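Local coordinates for iron-chelator utilization protein (Thermobifida fusca TM51, PDB 4YHB) that binds flavin-adenine dinucleotide and probably reduces the iron of ferric siderophores, so that the metal is released for use in the cell, at residues 29-34 against 174-179; 44-49 against 134-139; 143-148 against 166-171; 158-163 against 181-186. One frame throughout, in Å; residues are numbered along the deposited sequence.

Contact 1. Residues 29-34 against 174-179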
loop_
_atom_site.group_PDB
_atom_site.type_symbol
_atom_site.label_atom_id
_atom_site.label_comp_id
_atom_site.label_asym_id
_atom_site.label_seq_id
_atom_site.Cartn_x
_atom_site.Cartn_y
_atom_site.Cartn_z
ATOM N N THR A 29 11.390 -3.489 10.469
ATOM C CA THR A 29 10.828 -4.175 11.640
ATOM C C THR A 29 10.942 -5.664 11.353
ATOM O O THR A 29 11.242 -6.043 10.206
ATOM C CB THR A 29 9.349 -3.777 11.926
ATOM O OG1 THR A 29 8.518 -4.153 10.818
ATOM C CG2 THR A 29 9.216 -2.281 12.180
ATOM N N PRO A 30 10.723 -6.520 12.368
ATOM C CA PRO A 30 10.862 -7.956 12.118
ATOM C C PRO A 30 10.033 -8.509 10.949
ATOM O O PRO A 30 10.533 -9.404 10.265
ATOM C CB PRO A 30 10.400 -8.575 13.439
ATOM C CG PRO A 30 10.791 -7.582 14.452
ATOM C CD PRO A 30 10.574 -6.239 13.818
ATOM N N ARG A 31 8.829 -7.990 10.710
ATOM C CA ARG A 31 7.965 -8.511 9.643
ATOM C C ARG A 31 7.776 -7.573 8.446
ATOM O O ARG A 31 6.847 -7.754 7.660
ATOM C CB ARG A 31 6.586 -8.838 10.199
ATOM C CG ARG A 31 6.608 -9.846 11.348
ATOM C CD ARG A 31 5.230 -9.844 11.992
ATOM N NE ARG A 31 5.027 -10.880 13.002
ATOM C CZ ARG A 31 5.355 -10.756 14.276
ATOM N NH1 ARG A 31 5.951 -9.642 14.693
ATOM N NH2 ARG A 31 5.084 -11.748 15.134
ATOM N N MET A 32 8.628 -6.563 8.329
ATOM C CA MET A 32 8.559 -5.660 7.186
ATOM C C MET A 32 9.945 -5.315 6.659
ATOM O O MET A 32 10.859 -5.001 7.426
ATOM C CB MET A 32 7.812 -4.368 7.538
ATOM C CG MET A 32 7.461 -3.584 6.273
ATOM S SD MET A 32 5.913 -2.691 6.318
ATOM C CE MET A 32 4.744 -3.979 6.737
ATOM N N VAL A 33 10.090 -5.372 5.341
ATOM C CA VAL A 33 11.364 -5.076 4.718
ATOM C C VAL A 33 11.168 -3.985 3.670
ATOM O O VAL A 33 10.218 -4.019 2.878
ATOM C CB VAL A 33 12.000 -6.344 4.106
ATOM C CG1 VAL A 33 11.148 -6.903 2.962
ATOM C CG2 VAL A 33 13.402 -6.043 3.628
ATOM N N ARG A 34 12.054 -2.992 3.716
ATOM C CA ARG A 34 11.987 -1.828 2.853
ATOM C C ARG A 34 13.063 -1.993 1.804
ATOM O O ARG A 34 14.237 -2.194 2.133
ATOM C CB ARG A 34 12.175 -0.542 3.669
ATOM C CG ARG A 34 12.225 0.729 2.850
ATOM C CD ARG A 34 12.049 1.959 3.724
ATOM N NE ARG A 34 10.707 2.001 4.300
ATOM C CZ ARG A 34 10.328 2.823 5.271
ATOM N NH1 ARG A 34 11.192 3.676 5.806
ATOM N NH2 ARG A 34 9.082 2.779 5.713
ATOM N N VAL A 174 -1.024 -3.962 13.677
ATOM C CA VAL A 174 0.216 -4.677 13.373
ATOM C C VAL A 174 0.284 -5.903 14.277
ATOM O O VAL A 174 -0.547 -6.052 15.182
ATOM C CB VAL A 174 1.475 -3.784 13.574
ATOM C CG1 VAL A 174 1.512 -2.652 12.541
ATOM C CG2 VAL A 174 1.519 -3.222 15.015
ATOM N N ALA A 175 1.272 -6.764 14.048
ATOM C CA ALA A 175 1.346 -8.041 14.759
ATOM C C ALA A 175 1.565 -7.862 16.253
ATOM O O ALA A 175 0.961 -8.579 17.052
ATOM C CB ALA A 175 2.453 -8.909 14.175
ATOM N N ASP A 176 2.436 -6.919 16.613
ATOM C CA ASP A 176 2.831 -6.688 18.006
ATOM C C ASP A 176 3.637 -5.403 18.095
ATOM O O ASP A 176 3.860 -4.744 17.066
ATOM C CB ASP A 176 3.639 -7.869 18.566
ATOM C CG ASP A 176 4.881 -8.204 17.733
ATOM O OD1 ASP A 176 5.635 -7.283 17.342
ATOM O OD2 ASP A 176 5.108 -9.409 17.478
ATOM N N ALA A 177 4.127 -5.082 19.299
ATOM C CA ALA A 177 4.786 -3.797 19.550
ATOM C C ALA A 177 6.092 -3.606 18.775
ATOM O O ALA A 177 6.512 -2.470 18.519
ATOM C CB ALA A 177 5.046 -3.628 21.055
ATOM N N ALA A 178 6.729 -4.707 18.387
ATOM C CA ALA A 178 7.995 -4.633 17.659
ATOM C C ALA A 178 7.795 -4.167 16.229
ATOM O O ALA A 178 8.761 -3.868 15.528
ATOM C CB ALA A 178 8.700 -5.988 17.667
ATOM N N GLU A 179 6.541 -4.117 15.793
ATOM C CA GLU A 179 6.225 -3.748 14.419
ATOM C C GLU A 179 5.857 -2.272 14.275
ATOM O O GLU A 179 5.589 -1.805 13.169
ATOM C CB GLU A 179 5.090 -4.626 13.890
ATOM C CG GLU A 179 5.451 -6.102 13.822
ATOM C CD GLU A 179 6.603 -6.379 12.857
ATOM O OE1 GLU A 179 6.690 -5.718 11.787
ATOM O OE2 GLU A 179 7.418 -7.267 13.167
HETATM O O HOH W 1 6.130 -2.405 10.568
#
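A salt-bridge network of Arg31, Asp176 and Glu179 joins a beta turn of the flavin-binding barrel to the loop that follows strand 167-174 of the second domain. The Glu179 chain, bent at chi2 (-63°), brings its carboxylate up to the type I turn that runs from Thr29 to Met32. There Thr29 OG1 donates to Glu179 OE1 at 2.6 Å, approaching from above the carboxylate plane. Glu179 OE2 takes a weak bond from the backbone N of Arg31 at 2.9 Å; on its anti side, tilted out of the carboxylate plane, it accepts from Arg31 NH1 at 3.2 Å, part of a salt bridge. The turn is the hairpin bend between strands 17-29 and 32-38, and the carboxylate holds both its backbone and its side chains. An alanine in place of Glu179 would probably leave Thr29 OG1 and the backbone N of Arg31 without these acceptors and Arg31 with one carboxylate partner fewer.

Arg31 NH1 also meets Asp176 OD2 at 2.9 Å, with the guanidinium and carboxylate planes 69° apart. Over the centre of one guanidinium face sits Ala175 CB, 3.4 Å from Arg31 CZ. The second oxygen of Asp176, OD1, accepts from Ala178 N in an Asx turn, which is likely to steady the carboxylate that Arg31 meets. A water bridges Thr29 OG1 and Glu179 O, while Pro30 CG rests against Ala178 CB at 4.2 Å.

Contact 2. Residues 44-49 against 134-139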
loop_
_atom_site.group_PDB
_atom_site.type_symbol
_atom_site.label_atom_id
_atom_site.label_comp_id
_atom_site.label_asym_id
_atom_site.label_seq_id
_atom_site.Cartn_x
_atom_site.Cartn_y
_atom_site.Cartn_z
ATOM N N GLY A 44 11.352 8.061 -16.539
ATOM C CA GLY A 44 9.973 8.338 -16.889
ATOM C C GLY A 44 8.964 7.914 -15.837
ATOM O O GLY A 44 7.776 8.217 -15.947
ATOM N N LEU A 45 9.419 7.194 -14.821
ATOM C CA LEU A 45 8.499 6.763 -13.767
ATOM C C LEU A 45 7.963 7.980 -13.012
ATOM O O LEU A 45 8.712 8.907 -12.719
ATOM C CB LEU A 45 9.190 5.784 -12.806
ATOM C CG LEU A 45 8.337 5.177 -11.680
ATOM C CD1 LEU A 45 7.258 4.279 -12.253
ATOM C CD2 LEU A 45 9.211 4.403 -10.686
ATOM N N ARG A 46 6.664 7.974 -12.717
ATOM C CA ARG A 46 6.015 9.037 -11.946
ATOM C C ARG A 46 5.209 8.489 -10.766
ATOM O O ARG A 46 4.643 7.404 -10.845
ATOM C CB ARG A 46 5.061 9.852 -12.825
ATOM C CG ARG A 46 5.670 10.513 -14.041
ATOM C CD ARG A 46 4.595 11.333 -14.752
ATOM N NE ARG A 46 3.944 12.267 -13.830
ATOM C CZ ARG A 46 2.815 12.918 -14.091
ATOM N NH1 ARG A 46 2.193 12.734 -15.250
ATOM N NH2 ARG A 46 2.304 13.751 -13.190
ATOM N N SER A 47 5.128 9.267 -9.694
ATOM C CA SER A 47 4.207 8.964 -8.604
ATOM C C SER A 47 3.833 10.255 -7.898
ATOM O O SER A 47 4.678 10.890 -7.274
ATOM C CB SER A 47 4.819 7.969 -7.613
ATOM O OG SER A 47 3.941 7.773 -6.506
ATOM N N ASP A 48 2.569 10.652 -8.003
ATOM C CA ASP A 48 2.152 11.940 -7.462
ATOM C C ASP A 48 1.392 11.848 -6.136
ATOM O O ASP A 48 1.293 12.836 -5.410
ATOM C CB ASP A 48 1.291 12.681 -8.490
ATOM C CG ASP A 48 2.092 13.126 -9.694
ATOM O OD1 ASP A 48 2.895 14.066 -9.544
ATOM O OD2 ASP A 48 1.935 12.526 -10.778
ATOM N N ASN A 49 0.855 10.678 -5.810
ATOM C CA ASN A 49 -0.012 10.585 -4.633
ATOM C C ASN A 49 0.216 9.340 -3.771
ATOM O O ASN A 49 0.824 8.370 -4.221
ATOM C CB ASN A 49 -1.473 10.669 -5.072
ATOM C CG ASN A 49 -1.840 12.059 -5.563
ATOM O OD1 ASN A 49 -2.042 12.979 -4.757
ATOM N ND2 ASN A 49 -1.900 12.232 -6.883
ATOM N N THR A 134 -2.902 7.847 -11.102
ATOM C CA THR A 134 -2.820 8.435 -9.766
ATOM C C THR A 134 -4.120 9.173 -9.461
ATOM O O THR A 134 -4.824 9.617 -10.378
ATOM C CB THR A 134 -1.600 9.396 -9.632
ATOM O OG1 THR A 134 -1.418 9.794 -8.260
ATOM C CG2 THR A 134 -1.774 10.641 -10.504
ATOM N N VAL A 135 -4.455 9.273 -8.176
ATOM C CA VAL A 135 -5.688 9.940 -7.762
ATOM C C VAL A 135 -5.398 11.096 -6.817
ATOM O O VAL A 135 -4.808 10.902 -5.744
ATOM C CB VAL A 135 -6.654 8.963 -7.073
ATOM C CG1 VAL A 135 -7.972 9.661 -6.762
ATOM C CG2 VAL A 135 -6.881 7.742 -7.943
ATOM N N TYR A 136 -5.806 12.297 -7.224
ATOM C CA TYR A 136 -5.670 13.490 -6.397
ATOM C C TYR A 136 -6.921 13.722 -5.558
ATOM O O TYR A 136 -8.041 13.497 -6.022
ATOM C CB TYR A 136 -5.422 14.737 -7.252
ATOM C CG TYR A 136 -4.135 14.759 -8.034
ATOM C CD1 TYR A 136 -3.005 15.386 -7.531
ATOM C CD2 TYR A 136 -4.060 14.186 -9.298
ATOM C CE1 TYR A 136 -1.827 15.423 -8.262
ATOM C CE2 TYR A 136 -2.889 14.216 -10.030
ATOM C CZ TYR A 136 -1.781 14.840 -9.509
ATOM O OH TYR A 136 -0.620 14.874 -10.234
ATOM N N TYR A 137 -6.727 14.194 -4.332
ATOM C CA TYR A 137 -7.851 14.563 -3.472
ATOM C C TYR A 137 -7.739 16.017 -3.031
ATOM O O TYR A 137 -6.633 16.538 -2.878
ATOM C CB TYR A 137 -7.917 13.650 -2.239
ATOM C CG TYR A 137 -8.270 12.216 -2.550
ATOM C CD1 TYR A 137 -9.594 11.817 -2.664
ATOM C CD2 TYR A 137 -7.276 11.254 -2.721
ATOM C CE1 TYR A 137 -9.924 10.500 -2.948
ATOM C CE2 TYR A 137 -7.595 9.940 -3.000
ATOM C CZ TYR A 137 -8.916 9.568 -3.116
ATOM O OH TYR A 137 -9.233 8.256 -3.399
ATOM N N PRO A 138 -8.891 16.677 -2.822
ATOM C CA PRO A 138 -8.893 18.008 -2.203
ATOM C C PRO A 138 -8.410 17.931 -0.759
ATOM O O PRO A 138 -8.535 16.879 -0.125
ATOM C CB PRO A 138 -10.364 18.433 -2.269
ATOM C CG PRO A 138 -11.129 17.152 -2.342
ATOM C CD PRO A 138 -10.254 16.197 -3.114
ATOM N N GLU A 139 -7.871 19.028 -0.245
ATOM C CA GLU A 139 -7.353 19.040 1.114
ATOM C C GLU A 139 -8.475 18.903 2.131
ATOM O O GLU A 139 -9.611 19.316 1.893
ATOM C CB GLU A 139 -6.548 20.317 1.379
ATOM C CG GLU A 139 -5.247 20.398 0.589
ATOM C CD GLU A 139 -4.278 21.423 1.151
ATOM O OE1 GLU A 139 -3.245 21.685 0.500
ATOM O OE2 GLU A 139 -4.547 21.964 2.246
HETATM O O HOH W 2 -3.980 14.659 -3.812
#
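Thr134 OG1 has two hydrogen-bond partners: Asn49 ND2 donates to it at 2.8 Å, and Asp52 OD1 is the second. The bond from Asn49 is nearly straight, 166° at the hydrogen, and OG1 lies in the plane of the amide. With OG1 anti to the backbone N (chi1 -171°), the hydroxyl of Thr134 is turned to the loop 44-49.

The same ND2 stands over the centre of one face of the Tyr136 ring, 3.4 Å from Tyr136 CD1. Amide and ring planes are 86° apart, and the ring is met by the nitrogen end of a group that stands upright on it. The other end of the amide, Asn49 OD1, accepts from a water at 2.7 Å, and this water in turn accepts from Tyr137 N at 2.8 Å.

At the far end of the ring Tyr136 OH packs against the Asp48 side chain, 3.3 Å from Asp48 CG; its hydrogen-bond partner is Glu11 OE1. Asp48 OD2 is paired within its own loop with Arg46 NH2 at 2.7 Å, and Arg46 NH1 bridges to Glu11 as well. Strand 133-136 runs antiparallel to strand 9-12, which carries Glu11. The arrangement is that of an irregular loop of the flavin-binding barrel fastened by side chains to a two-stranded antiparallel sheet, just ahead of strand 142-147 of the parallel sheet.

Contact 3. Residues 143-148 against 166-171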
loop_
_atom_site.group_PDB
_atom_site.type_symbol
_atom_site.label_atom_id
_atom_site.label_comp_id
_atom_site.label_asym_id
_atom_site.label_seq_id
_atom_site.Cartn_x
_atom_site.Cartn_y
_atom_site.Cartn_z
ATOM N N TYR A 143 -7.597 14.188 8.920
ATOM C CA TYR A 143 -7.533 12.910 8.232
ATOM C C TYR A 143 -7.618 11.770 9.231
ATOM O O TYR A 143 -6.866 11.732 10.198
ATOM C CB TYR A 143 -6.239 12.806 7.414
ATOM C CG TYR A 143 -6.103 13.850 6.334
ATOM C CD1 TYR A 143 -6.436 13.556 5.014
ATOM C CD2 TYR A 143 -5.649 15.129 6.625
ATOM C CE1 TYR A 143 -6.314 14.507 4.019
ATOM C CE2 TYR A 143 -5.532 16.090 5.636
ATOM C CZ TYR A 143 -5.864 15.770 4.335
ATOM O OH TYR A 143 -5.746 16.719 3.347
ATOM N N VAL A 144 -8.549 10.854 9.003
ATOM C CA VAL A 144 -8.658 9.652 9.811
ATOM C C VAL A 144 -8.173 8.456 8.994
ATOM O O VAL A 144 -8.755 8.133 7.959
ATOM C CB VAL A 144 -10.095 9.409 10.277
ATOM C CG1 VAL A 144 -10.173 8.125 11.096
ATOM C CG2 VAL A 144 -10.607 10.607 11.089
ATOM N N LEU A 145 -7.099 7.815 9.442
ATOM C CA LEU A 145 -6.491 6.724 8.674
ATOM C C LEU A 145 -6.517 5.398 9.427
ATOM O O LEU A 145 -6.115 5.324 10.591
ATOM C CB LEU A 145 -5.053 7.085 8.319
ATOM C CG LEU A 145 -4.857 8.438 7.641
ATOM C CD1 LEU A 145 -3.423 8.860 7.774
ATOM C CD2 LEU A 145 -5.229 8.348 6.176
ATOM N N LEU A 146 -7.003 4.359 8.763
ATOM C CA LEU A 146 -7.025 3.011 9.315
ATOM C C LEU A 146 -6.282 2.084 8.355
ATOM O O LEU A 146 -6.461 2.161 7.130
ATOM C CB LEU A 146 -8.462 2.533 9.541
ATOM C CG LEU A 146 -9.332 3.462 10.398
ATOM C CD1 LEU A 146 -10.334 4.195 9.534
ATOM C CD2 LEU A 146 -10.042 2.683 11.487
ATOM N N ALA A 147 -5.416 1.231 8.892
ATOM C CA ALA A 147 -4.613 0.374 8.031
ATOM C C ALA A 147 -4.066 -0.811 8.801
ATOM O O ALA A 147 -3.618 -0.656 9.933
ATOM C CB ALA A 147 -3.453 1.172 7.404
ATOM N N ASP A 148 -4.111 -1.996 8.195
ATOM C CA ASP A 148 -3.302 -3.102 8.703
ATOM C C ASP A 148 -1.957 -3.021 7.971
ATOM O O ASP A 148 -1.722 -2.046 7.254
ATOM C CB ASP A 148 -4.029 -4.455 8.539
ATOM C CG ASP A 148 -4.050 -4.992 7.094
ATOM O OD1 ASP A 148 -3.604 -4.327 6.125
ATOM O OD2 ASP A 148 -4.540 -6.130 6.941
ATOM N N ALA A 166 -2.059 20.069 9.403
ATOM C CA ALA A 166 -3.071 19.016 9.349
ATOM C C ALA A 166 -3.248 18.293 10.675
ATOM O O ALA A 166 -2.297 18.124 11.429
ATOM C CB ALA A 166 -2.723 18.012 8.254
ATOM N N SER A 167 -4.482 17.883 10.950
ATOM C CA SER A 167 -4.772 16.990 12.056
ATOM C C SER A 167 -4.860 15.568 11.546
ATOM O O SER A 167 -5.403 15.315 10.457
ATOM C CB SER A 167 -6.084 17.369 12.753
ATOM O OG SER A 167 -5.986 18.633 13.371
ATOM N N VAL A 168 -4.345 14.638 12.340
ATOM C CA VAL A 168 -4.338 13.229 11.974
ATOM C C VAL A 168 -4.814 12.368 13.123
ATOM O O VAL A 168 -4.373 12.536 14.261
ATOM C CB VAL A 168 -2.933 12.740 11.572
ATOM C CG1 VAL A 168 -2.994 11.296 11.097
ATOM C CG2 VAL A 168 -2.340 13.622 10.512
ATOM N N THR A 169 -5.722 11.452 12.827
ATOM C CA THR A 169 -6.056 10.388 13.758
ATOM C C THR A 169 -5.837 9.076 13.023
ATOM O O THR A 169 -6.491 8.814 12.012
ATOM C CB THR A 169 -7.507 10.483 14.271
ATOM O OG1 THR A 169 -7.652 11.654 15.082
ATOM C CG2 THR A 169 -7.859 9.271 15.108
ATOM N N ALA A 170 -4.906 8.262 13.505
ATOM C CA ALA A 170 -4.556 7.031 12.799
ATOM C C ALA A 170 -4.611 5.812 13.709
ATOM O O ALA A 170 -4.231 5.869 14.880
ATOM C CB ALA A 170 -3.163 7.158 12.165
ATOM N N PHE A 171 -5.113 4.717 13.155
ATOM C CA PHE A 171 -5.141 3.432 13.829
ATOM C C PHE A 171 -4.470 2.402 12.922
ATOM O O PHE A 171 -4.961 2.099 11.850
ATOM C CB PHE A 171 -6.573 3.023 14.156
ATOM C CG PHE A 171 -7.254 3.948 15.123
ATOM C CD1 PHE A 171 -6.993 3.862 16.483
ATOM C CD2 PHE A 171 -8.138 4.910 14.674
ATOM C CE1 PHE A 171 -7.613 4.715 17.388
ATOM C CE2 PHE A 171 -8.767 5.770 15.576
ATOM C CZ PHE A 171 -8.497 5.674 16.930
#
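Strand 143-147 and strand 167-171 lie side by side as the parallel pair of a beta-alpha-beta unit, whose helix 152-161 joins them in the central sheet of the second domain. Their axes come within 4.7 Å and their directions differ by 18°.

Backbone hydrogen bonds form the parallel pattern, in which a residue of one strand binds residues on both sides of its opposite number. Tyr143 is paired with Val168: its N donates to Ser167 O at 2.9 Å and its O accepts from Thr169 N. Leu145 repeats this around Ala170, taking Thr169 O at its N and giving its O to Phe171 N at 2.8 Å. Ala147 N donates to Phe171 O in a longer bond of 3.1 Å, and the pairing continues from Ala147 to Glu173. Between these bonds lie short CA-H...O contacts, as from Val144 CA to Thr169 O at 3.2 Å.

Apolar packing occupies both faces of the sheet. Tyr143, Leu145, Val168 and Ala170 point to the face that helix 152-161 covers. There Leu145 CD1 reaches Val168 CG1 at 4.1 Å, a contact to which the valine brings the methyl anti to its backbone N (chi1 -176°). On the other face, beside helix 206-212, Leu146 CD2 lies 4.3 Å from Phe171 CD2. The Tyr143 ring turns its edge to Ser167, whose carbonyl O lies near the ring plane, 3.8 Å from Tyr143 CD2.

Contact 4. Residues 158-163 against 181-186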
loop_
_atom_site.group_PDB
_atom_site.type_symbol
_atom_site.label_atom_id
_atom_site.label_comp_id
_atom_site.label_asym_id
_atom_site.label_seq_id
_atom_site.Cartn_x
_atom_site.Cartn_y
_atom_site.Cartn_z
ATOM N N ARG A 158 1.156 8.980 3.242
ATOM C CA ARG A 158 0.180 10.055 3.399
ATOM C C ARG A 158 0.520 10.946 4.595
ATOM O O ARG A 158 0.630 12.167 4.467
ATOM C CB ARG A 158 -1.220 9.469 3.557
ATOM C CG ARG A 158 -2.319 10.483 3.856
ATOM C CD ARG A 158 -2.353 11.522 2.774
ATOM N NE ARG A 158 -3.709 11.863 2.355
ATOM C CZ ARG A 158 -3.973 12.887 1.550
ATOM N NH1 ARG A 158 -2.969 13.634 1.108
ATOM N NH2 ARG A 158 -5.220 13.154 1.183
ATOM N N ILE A 159 0.703 10.321 5.753
ATOM C CA ILE A 159 1.034 11.053 6.966
ATOM C C ILE A 159 2.294 11.902 6.799
ATOM O O ILE A 159 2.324 13.062 7.209
ATOM C CB ILE A 159 1.217 10.091 8.149
ATOM C CG1 ILE A 159 -0.133 9.524 8.551
ATOM C CG2 ILE A 159 1.822 10.804 9.328
ATOM C CD1 ILE A 159 -0.070 8.453 9.627
ATOM N N GLU A 160 3.328 11.346 6.174
ATOM C CA GLU A 160 4.591 12.059 6.093
ATOM C C GLU A 160 4.552 13.191 5.056
ATOM O O GLU A 160 5.408 14.065 5.067
ATOM C CB GLU A 160 5.732 11.073 5.818
ATOM C CG GLU A 160 5.974 10.166 7.037
ATOM C CD GLU A 160 7.211 9.282 6.941
ATOM O OE1 GLU A 160 7.660 8.978 5.801
ATOM O OE2 GLU A 160 7.721 8.879 8.020
ATOM N N GLU A 161 3.537 13.200 4.197
ATOM C CA GLU A 161 3.411 14.233 3.164
ATOM C C GLU A 161 2.413 15.339 3.546
ATOM O O GLU A 161 2.318 16.368 2.872
ATOM C CB GLU A 161 3.011 13.589 1.828
ATOM C CG GLU A 161 4.123 12.727 1.238
ATOM C CD GLU A 161 3.744 12.020 -0.066
ATOM O OE1 GLU A 161 2.570 12.125 -0.507
ATOM O OE2 GLU A 161 4.637 11.349 -0.641
ATOM N N LEU A 162 1.680 15.131 4.633
ATOM C CA LEU A 162 0.715 16.121 5.104
ATOM C C LEU A 162 1.399 17.407 5.570
ATOM O O LEU A 162 2.484 17.359 6.155
ATOM C CB LEU A 162 -0.131 15.543 6.245
ATOM C CG LEU A 162 -1.177 14.498 5.859
ATOM C CD1 LEU A 162 -1.856 13.934 7.088
ATOM C CD2 LEU A 162 -2.210 15.090 4.905
ATOM N N PRO A 163 0.758 18.563 5.321
ATOM C CA PRO A 163 1.248 19.843 5.843
ATOM C C PRO A 163 1.261 19.838 7.372
ATOM O O PRO A 163 0.476 19.108 7.976
ATOM C CB PRO A 163 0.235 20.859 5.302
ATOM C CG PRO A 163 -0.995 20.063 5.015
ATOM C CD PRO A 163 -0.502 18.718 4.573
ATOM N N GLN A 181 6.330 1.682 13.892
ATOM C CA GLN A 181 7.305 2.495 13.179
ATOM C C GLN A 181 7.322 3.916 13.723
ATOM O O GLN A 181 6.334 4.388 14.269
ATOM C CB GLN A 181 6.994 2.511 11.671
ATOM C CG GLN A 181 6.923 1.126 11.045
ATOM C CD GLN A 181 6.684 1.180 9.536
ATOM O OE1 GLN A 181 6.810 2.233 8.917
ATOM N NE2 GLN A 181 6.340 0.046 8.948
ATOM N N GLU A 182 8.453 4.592 13.578
ATOM C CA GLU A 182 8.547 6.004 13.903
ATOM C C GLU A 182 8.245 6.807 12.649
ATOM O O GLU A 182 8.993 6.747 11.682
ATOM C CB GLU A 182 9.935 6.346 14.447
ATOM C CG GLU A 182 10.335 5.485 15.631
ATOM C CD GLU A 182 11.679 5.873 16.220
ATOM O OE1 GLU A 182 12.536 6.397 15.472
ATOM O OE2 GLU A 182 11.875 5.648 17.435
ATOM N N LEU A 183 7.140 7.541 12.675
ATOM C CA LEU A 183 6.664 8.271 11.507
ATOM C C LEU A 183 6.857 9.779 11.646
ATOM O O LEU A 183 6.706 10.333 12.736
ATOM C CB LEU A 183 5.187 7.955 11.270
ATOM C CG LEU A 183 4.839 6.488 10.993
ATOM C CD1 LEU A 183 3.339 6.332 10.817
ATOM C CD2 LEU A 183 5.577 5.990 9.745
ATOM N N ASP A 184 7.175 10.439 10.537
ATOM C CA ASP A 184 7.311 11.894 10.521
ATOM C C ASP A 184 5.950 12.542 10.291
ATOM O O ASP A 184 5.587 12.874 9.165
ATOM C CB ASP A 184 8.297 12.341 9.440
ATOM C CG ASP A 184 8.844 13.740 9.687
ATOM O OD1 ASP A 184 8.303 14.457 10.561
ATOM O OD2 ASP A 184 9.812 14.126 8.999
ATOM N N ALA A 185 5.205 12.721 11.371
ATOM C CA ALA A 185 3.822 13.163 11.299
ATOM C C ALA A 185 3.701 14.641 11.667
ATOM O O ALA A 185 4.583 15.184 12.345
ATOM C CB ALA A 185 2.965 12.312 12.220
ATOM N N PRO A 186 2.614 15.299 11.223
ATOM C CA PRO A 186 2.378 16.679 11.651
ATOM C C PRO A 186 2.295 16.789 13.166
ATOM O O PRO A 186 2.033 15.795 13.855
ATOM C CB PRO A 186 1.033 17.025 11.009
ATOM C CG PRO A 186 0.933 16.113 9.825
ATOM C CD PRO A 186 1.588 14.836 10.270
HETATM O O HOH W 3 9.058 6.742 8.793
#
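Glu160 reaches from the last turn of helix 152-161 to the loop 181-186, its side chain crossing that of Asp184 at about a right angle. Its CB lies near the carbonyl O of Asp184, and CG comes closer to the same oxygen, at 3.5 Å. Beyond CG the chain is extended (chi2 -172°), which places CD beside Asp184 N, 3.8 Å away. At the tip OE2 accepts from Asp184 N at 3.0 Å, an almost straight bond of 177° that arrives on the anti side of the carboxylate. A water donates to Glu160 OE2 at 2.6 Å and to Glu182 O, extending the grip. The other oxygen, OE1, forms salt bridges with Arg92 and Arg93 of the barrel. An alanine at Glu160 would probably leave Asp184 N without this acceptor and deprive both arginines of a counter-charge.

Beside this polar link Ile159 CG2 presses on Ala185 CB at 3.5 Å, a tight fit for two carbons, and its CD1 meets Leu183 CD1 at 4.2 Å. Leu162 CB touches Pro186 CG at 3.8 Å. Asp184 is the centre of an inverse gamma turn. The arrangement belongs to the beta-alpha-beta crossover of the parallel sheet: the loop between strands 167-174 and 190-195 packs on the C-terminal end of the crossover helix.

From the N terminus, the chain enters contact 1 at the barrel turn 29-34, whose loop does not close until 174-179, after strands 142-147 and 167-174 of the parallel sheet. Contact 2 nests within that loop and closes first, tying the barrel loop 44-49 to strand 133-136. Contact 3 follows in series, also nested in contact 1, and pairs the two parallel strands around helix 152-161. Contact 4 crosses contact 3, since its helix segment lies between those strands and its loop after them; it also crosses contact 1 along the chain, and touches it in space where Gln181 packs on Met32. Contact 1 thus joins the two domains, while contacts 3 and 4 tie strands, helix and loop within the second.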